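Local coordinates for protein listeriolysin O (Listeria monocytogenes, PDB 4CDB) that binds cholesterol-containing host membranes, changes shape markedly and assembles into oligomeric pores that lyse the cell, at residues Ile77-Ala82 and Ile347-Asn352; Val93-Glu98 and Pro251-Ser256. All blocks are in the same frame, centred on the assembly; numbering follows the deposited sequence.

Contact 1: Ile77-Ala82 and Ile347-Asn352. With NA (sodium ion), chain N.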
loop_
_atom_site.group_PDB
_atom_site.type_symbol
_atom_site.label_atom_id
_atom_site.label_comp_id
_atom_site.label_asym_id
_atom_site.label_seq_id
_atom_site.Cartn_x
_atom_site.Cartn_y
_atom_site.Cartn_z
ATOM N N ILE A 77 12.509 -6.069 9.944
ATOM C CA ILE A 77 12.813 -4.652 10.099
ATOM C C ILE A 77 13.199 -4.069 8.746
ATOM O O ILE A 77 14.017 -4.644 8.029
ATOM C CB ILE A 77 13.980 -4.421 11.079
ATOM C CG1 ILE A 77 13.877 -5.368 12.278
ATOM C CG2 ILE A 77 14.034 -2.955 11.511
ATOM C CD1 ILE A 77 12.643 -5.165 13.122
ATOM N N GLN A 78 12.611 -2.926 8.405
ATOM C CA GLN A 78 12.900 -2.252 7.143
ATOM C C GLN A 78 14.220 -1.484 7.207
ATOM O O GLN A 78 14.689 -1.128 8.288
ATOM C CB GLN A 78 11.754 -1.309 6.771
ATOM C CG GLN A 78 10.428 -2.022 6.564
ATOM C CD GLN A 78 10.516 -3.096 5.502
ATOM O OE1 GLN A 78 10.861 -2.817 4.355
ATOM N NE2 GLN A 78 10.231 -4.337 5.885
ATOM N N VAL A 79 14.813 -1.232 6.044
ATOM C CA VAL A 79 16.088 -0.529 5.976
ATOM C C VAL A 79 15.951 0.805 5.247
ATOM O O VAL A 79 15.426 0.857 4.134
ATOM C CB VAL A 79 17.156 -1.374 5.244
ATOM C CG1 VAL A 79 18.444 -0.585 5.104
ATOM C CG2 VAL A 79 17.407 -2.685 5.974
ATOM N N VAL A 80 16.415 1.883 5.874
ATOM C CA VAL A 80 16.505 3.165 5.188
ATOM C C VAL A 80 17.730 3.128 4.281
ATOM O O VAL A 80 18.859 3.033 4.760
ATOM C CB VAL A 80 16.609 4.338 6.180
ATOM C CG1 VAL A 80 16.783 5.657 5.435
ATOM C CG2 VAL A 80 15.379 4.385 7.073
ATOM N N ASN A 81 17.497 3.194 2.973
ATOM C CA ASN A 81 18.541 2.954 1.976
ATOM C C ASN A 81 19.802 3.802 2.138
ATOM O O ASN A 81 20.914 3.321 1.920
ATOM C CB ASN A 81 17.978 3.114 0.561
ATOM C CG ASN A 81 19.049 2.995 -0.505
ATOM O OD1 ASN A 81 19.486 3.995 -1.075
ATOM N ND2 ASN A 81 19.479 1.769 -0.778
ATOM N N ALA A 82 19.621 5.059 2.526
ATOM C CA ALA A 82 20.745 5.969 2.708
ATOM C C ALA A 82 21.725 5.492 3.780
ATOM O O ALA A 82 22.921 5.766 3.698
ATOM C CB ALA A 82 20.244 7.364 3.033
ATOM N N ILE A 347 18.053 -4.791 2.446
ATOM C CA ILE A 347 16.718 -4.227 2.289
ATOM C C ILE A 347 15.776 -4.635 3.419
ATOM O O ILE A 347 14.696 -4.066 3.575
ATOM C CB ILE A 347 16.098 -4.609 0.926
ATOM C CG1 ILE A 347 16.176 -6.121 0.703
ATOM C CG2 ILE A 347 16.797 -3.870 -0.206
ATOM C CD1 ILE A 347 15.661 -6.561 -0.658
ATOM N N ALA A 348 16.193 -5.624 4.202
ATOM C CA ALA A 348 15.422 -6.083 5.353
ATOM C C ALA A 348 16.308 -6.898 6.283
ATOM O O ALA A 348 17.299 -7.482 5.849
ATOM C CB ALA A 348 14.236 -6.915 4.900
ATOM N N TYR A 349 15.947 -6.937 7.561
ATOM C CA TYR A 349 16.682 -7.744 8.525
ATOM C C TYR A 349 15.848 -8.130 9.741
ATOM O O TYR A 349 14.843 -7.488 10.048
ATOM C CB TYR A 349 17.977 -7.043 8.953
ATOM C CG TYR A 349 17.796 -5.741 9.709
ATOM C CD1 TYR A 349 17.590 -4.548 9.032
ATOM C CD2 TYR A 349 17.859 -5.703 11.097
ATOM C CE1 TYR A 349 17.436 -3.350 9.717
ATOM C CE2 TYR A 349 17.706 -4.514 11.792
ATOM C CZ TYR A 349 17.495 -3.339 11.095
ATOM O OH TYR A 349 17.342 -2.151 11.776
ATOM N N THR A 350 16.269 -9.191 10.420
ATOM C CA THR A 350 15.593 -9.649 11.626
ATOM C C THR A 350 16.510 -9.462 12.828
ATOM O O THR A 350 17.737 -9.489 12.690
ATOM C CB THR A 350 15.196 -11.133 11.520
ATOM O OG1 THR A 350 16.378 -11.941 11.516
ATOM C CG2 THR A 350 14.405 -11.387 10.242
ATOM N N THR A 351 15.921 -9.275 14.003
ATOM C CA THR A 351 16.701 -9.090 15.220
ATOM C C THR A 351 16.289 -10.075 16.311
ATOM O O THR A 351 15.111 -10.404 16.452
ATOM C CB THR A 351 16.572 -7.654 15.762
ATOM O OG1 THR A 351 15.188 -7.290 15.821
ATOM C CG2 THR A 351 17.304 -6.680 14.860
ATOM N N ASN A 352 17.272 -10.544 17.076
ATOM C CA ASN A 352 17.016 -11.419 18.213
ATOM C C ASN A 352 17.518 -10.776 19.496
ATOM O O ASN A 352 18.599 -10.187 19.516
ATOM C CB ASN A 352 17.708 -12.772 18.029
ATOM C CG ASN A 352 17.102 -13.599 16.912
ATOM O OD1 ASN A 352 16.307 -13.105 16.115
ATOM N ND2 ASN A 352 17.486 -14.869 16.846
HETATM NA NA NA N . 9.220 -0.505 3.577
HETATM O O HOH W 1 16.474 -0.152 10.112
HETATM O O HOH W 2 13.175 -1.843 3.488
HETATM O O HOH W 3 8.248 -2.849 3.148
#

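Contact 2: Val93-Glu98 and Pro251-Ser256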
loop_
_atom_site.group_PDB
_atom_site.type_symbol
_atom_site.label_atom_id
_atom_site.label_comp_id
_atom_site.label_asym_id
_atom_site.label_seq_id
_atom_site.Cartn_x
_atom_site.Cartn_y
_atom_site.Cartn_z
ATOM N N VAL A 93 22.777 -4.151 18.779
ATOM C CA VAL A 93 21.966 -2.941 18.892
ATOM C C VAL A 93 21.110 -2.939 20.158
ATOM O O VAL A 93 20.888 -3.981 20.776
ATOM C CB VAL A 93 21.031 -2.769 17.671
ATOM C CG1 VAL A 93 21.834 -2.545 16.394
ATOM C CG2 VAL A 93 20.121 -3.976 17.533
ATOM N N LYS A 94 20.641 -1.755 20.540
ATOM C CA LYS A 94 19.653 -1.629 21.601
ATOM C C LYS A 94 18.264 -1.829 21.020
ATOM O O LYS A 94 17.948 -1.300 19.954
ATOM C CB LYS A 94 19.728 -0.248 22.250
ATOM C CG LYS A 94 21.014 0.036 22.994
ATOM C CD LYS A 94 21.001 1.450 23.551
ATOM C CE LYS A 94 22.264 1.748 24.339
ATOM N NZ LYS A 94 22.304 3.160 24.817
ATOM N N ALA A 95 17.433 -2.590 21.722
ATOM C CA ALA A 95 16.056 -2.785 21.293
ATOM C C ALA A 95 15.171 -1.711 21.917
ATOM O O ALA A 95 14.590 -1.919 22.983
ATOM C CB ALA A 95 15.563 -4.167 21.678
ATOM N N ASN A 96 15.083 -0.560 21.253
ATOM C CA ASN A 96 14.239 0.537 21.717
ATOM C C ASN A 96 13.518 1.246 20.574
ATOM O O ASN A 96 13.406 0.708 19.471
ATOM C CB ASN A 96 15.055 1.534 22.546
ATOM C CG ASN A 96 16.299 2.021 21.821
ATOM O OD1 ASN A 96 16.350 2.043 20.592
ATOM N ND2 ASN A 96 17.313 2.409 22.586
ATOM N N SER A 97 13.042 2.458 20.841
ATOM C CA SER A 97 12.281 3.220 19.853
ATOM C C SER A 97 13.100 3.570 18.612
ATOM O O SER A 97 12.549 3.753 17.528
ATOM C CB SER A 97 11.713 4.491 20.486
ATOM O OG SER A 97 12.747 5.275 21.051
ATOM N N GLU A 98 14.418 3.657 18.771
ATOM C CA GLU A 98 15.298 3.988 17.652
ATOM C C GLU A 98 15.381 2.846 16.644
ATOM O O GLU A 98 15.609 3.074 15.459
ATOM C CB GLU A 98 16.697 4.362 18.149
ATOM C CG GLU A 98 16.754 5.670 18.923
ATOM C CD GLU A 98 16.436 6.878 18.059
ATOM O OE1 GLU A 98 15.239 7.172 17.860
ATOM O OE2 GLU A 98 17.385 7.534 17.582
ATOM N N PRO A 251 16.955 -3.247 26.160
ATOM C CA PRO A 251 17.540 -4.591 26.117
ATOM C C PRO A 251 18.462 -4.775 24.921
ATOM O O PRO A 251 18.160 -4.270 23.837
ATOM C CB PRO A 251 16.318 -5.506 25.972
ATOM C CG PRO A 251 15.148 -4.677 26.402
ATOM C CD PRO A 251 15.491 -3.278 26.010
ATOM N N PRO A 252 19.578 -5.493 25.114
ATOM C CA PRO A 252 20.521 -5.740 24.022
ATOM C C PRO A 252 19.958 -6.745 23.019
ATOM O O PRO A 252 19.297 -7.712 23.409
ATOM C CB PRO A 252 21.738 -6.324 24.742
ATOM C CG PRO A 252 21.173 -6.985 25.950
ATOM C CD PRO A 252 20.016 -6.118 26.375
ATOM N N ALA A 253 20.203 -6.498 21.738
ATOM C CA ALA A 253 19.765 -7.406 20.686
ATOM C C ALA A 253 20.818 -7.457 19.591
ATOM O O ALA A 253 21.696 -6.594 19.524
ATOM C CB ALA A 253 18.424 -6.959 20.116
ATOM N N TYR A 254 20.734 -8.469 18.734
ATOM C CA TYR A 254 21.643 -8.571 17.599
ATOM C C TYR A 254 20.894 -8.826 16.294
ATOM O O TYR A 254 19.806 -9.405 16.290
ATOM C CB TYR A 254 22.696 -9.661 17.829
ATOM C CG TYR A 254 22.141 -11.065 17.909
ATOM C CD1 TYR A 254 21.591 -11.546 19.089
ATOM C CD2 TYR A 254 22.180 -11.915 16.809
ATOM C CE1 TYR A 254 21.085 -12.829 19.169
ATOM C CE2 TYR A 254 21.677 -13.200 16.882
ATOM C CZ TYR A 254 21.131 -13.652 18.065
ATOM O OH TYR A 254 20.629 -14.929 18.145
ATOM N N ILE A 255 21.479 -8.383 15.189
ATOM C CA ILE A 255 20.912 -8.654 13.877
ATOM C C ILE A 255 21.208 -10.105 13.498
ATOM O O ILE A 255 22.346 -10.459 13.186
ATOM C CB ILE A 255 21.458 -7.677 12.818
ATOM C CG1 ILE A 255 21.159 -6.231 13.231
ATOM C CG2 ILE A 255 20.864 -7.974 11.453
ATOM C CD1 ILE A 255 21.603 -5.190 12.220
ATOM N N SER A 256 20.174 -10.942 13.543
ATOM C CA SER A 256 20.325 -12.379 13.328
ATOM C C SER A 256 20.367 -12.770 11.852
ATOM O O SER A 256 20.916 -13.809 11.497
ATOM C CB SER A 256 19.210 -13.142 14.048
ATOM O OG SER A 256 17.934 -12.630 13.696
#

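Contact 1: Ile77-Ala82 and Ile347-Asn352
Ile77 sets its CB over one face of the Tyr349 ring, and its two branches part from there. CB stands 3.7 Å from the Tyr349 ring centroid and 13° off the ring normal, a CH-pi contact over the face. CG2, anti to the backbone N, reaches the phenol end, 3.5 Å from Tyr349 CZ. On the other branch CG1 leaves the ring centre and comes to 3.2 Å from Tyr349 O; it also lies 4.2 Å from Thr351 OG1, and CD1 continues beyond it without coming nearer to Thr351. Val79 adds a different kind of touch, its CG2 lying at the ring edge, near the ring plane, 3.6 Å from Tyr349 CD1. The phenol is thus covered over one face and met at its edge, while a water ties its OH to Gln78 O.

Beneath the side chains the backbones pair antiparallel. Ile77 N donates to Tyr349 O at 2.7 Å, and Tyr349 N returns a bond to Ile77 O at 3.0 Å, so the two residues form a hydrogen-bonded pair. A second water accepts from Val79 N beside Ile347 O and Gln78 OE1.

A bend at chi2 (-57°) turns CD of Gln78 back from a straight chain, and its OE1 binds a sodium ion at 2.9 Å and also takes a hydrogen bond from Lys214; Tyr265 OH and Phe183 O join the metal's shell. What results is a short antiparallel pairing beside a sodium site whose ligand Phe183 lies in a segment that is helical here and is expected to become a membrane-spanning strand in the cholesterol-dependent cytolysin pore.

Contact 2: Val93-Glu98 and Pro251-Ser256
The methyl of Ala253 is the central bump of this contact, received between two side chains of the partner segment: its CB lies 4.3 Å from Val93 CG2 and equally far from Ala95 CB. Val93 CG2, placed between its own backbone N and carbonyl carbon, also bears on the peptide group across the strand gap, 3.6 Å from Ala253 O. With two alanines and a valine meeting here, the fit is made largely between methyls and backbone.

Further along, the shapes are complementary in a way peculiar to proline. Ala95 N donates to Pro251 O at 2.8 Å, but Pro251 has no N-H to send back; its ring carbon CD occupies the corresponding place, 3.4 Å from Ala95 O. The methyl of Ala95 in turn rests against Pro251 O. Val93 and Ala253, by contrast, exchange both bonds: Val93 N to Ala253 O is nearly straight (173° at the hydrogen), with its donor tilted 25° from the carbonyl plane, and Ala253 N returns to Val93 O at 2.8 Å. Between these two pairs Lys94 and Pro252 face each other as a non-hydrogen-bonded pair, their side chains on the face opposite Val93 and Ala253. The extended Lys94 chain ends in a hydrogen bond to Leu244 O.

Past the strand, Asn96 is the N-cap of helix 97-100: its OD1 accepts from Glu98 N, which approaches from above the carbonyl plane, while ND2 reaches Asn250 OD1. Strand 92-94 leads through Ala95 and Asn96 into that helix on one flank of strand 252-260, whose Tyr254 makes a backbone bond to Asn352, near the end of strand 345-353, and whose Pro252 bonds to Leu354 just past it.

Overall arrangement
Contacts 1 and 2 have centres about 12 Å apart and belong to one antiparallel sheet, in which strands 252-260 and 345-353 are neighbours. They meet directly: Thr350 OG1 and Ser256 OG, and Tyr254 N and Asn352 O, are probably hydrogen-bonded. Along the chain the order is 77-82, 93-98, 251-256, 347-352, so the pairing of contact 2 closes within the longer connection spanned by contact 1. Two short successive strands, 77-78 and 92-94, thus each join a different member of a neighbouring strand pair. The chain between 93-98 and 251-256 carries two of the segments expected to span the membrane in the pore, and that between 251-256 and 347-352 the other two.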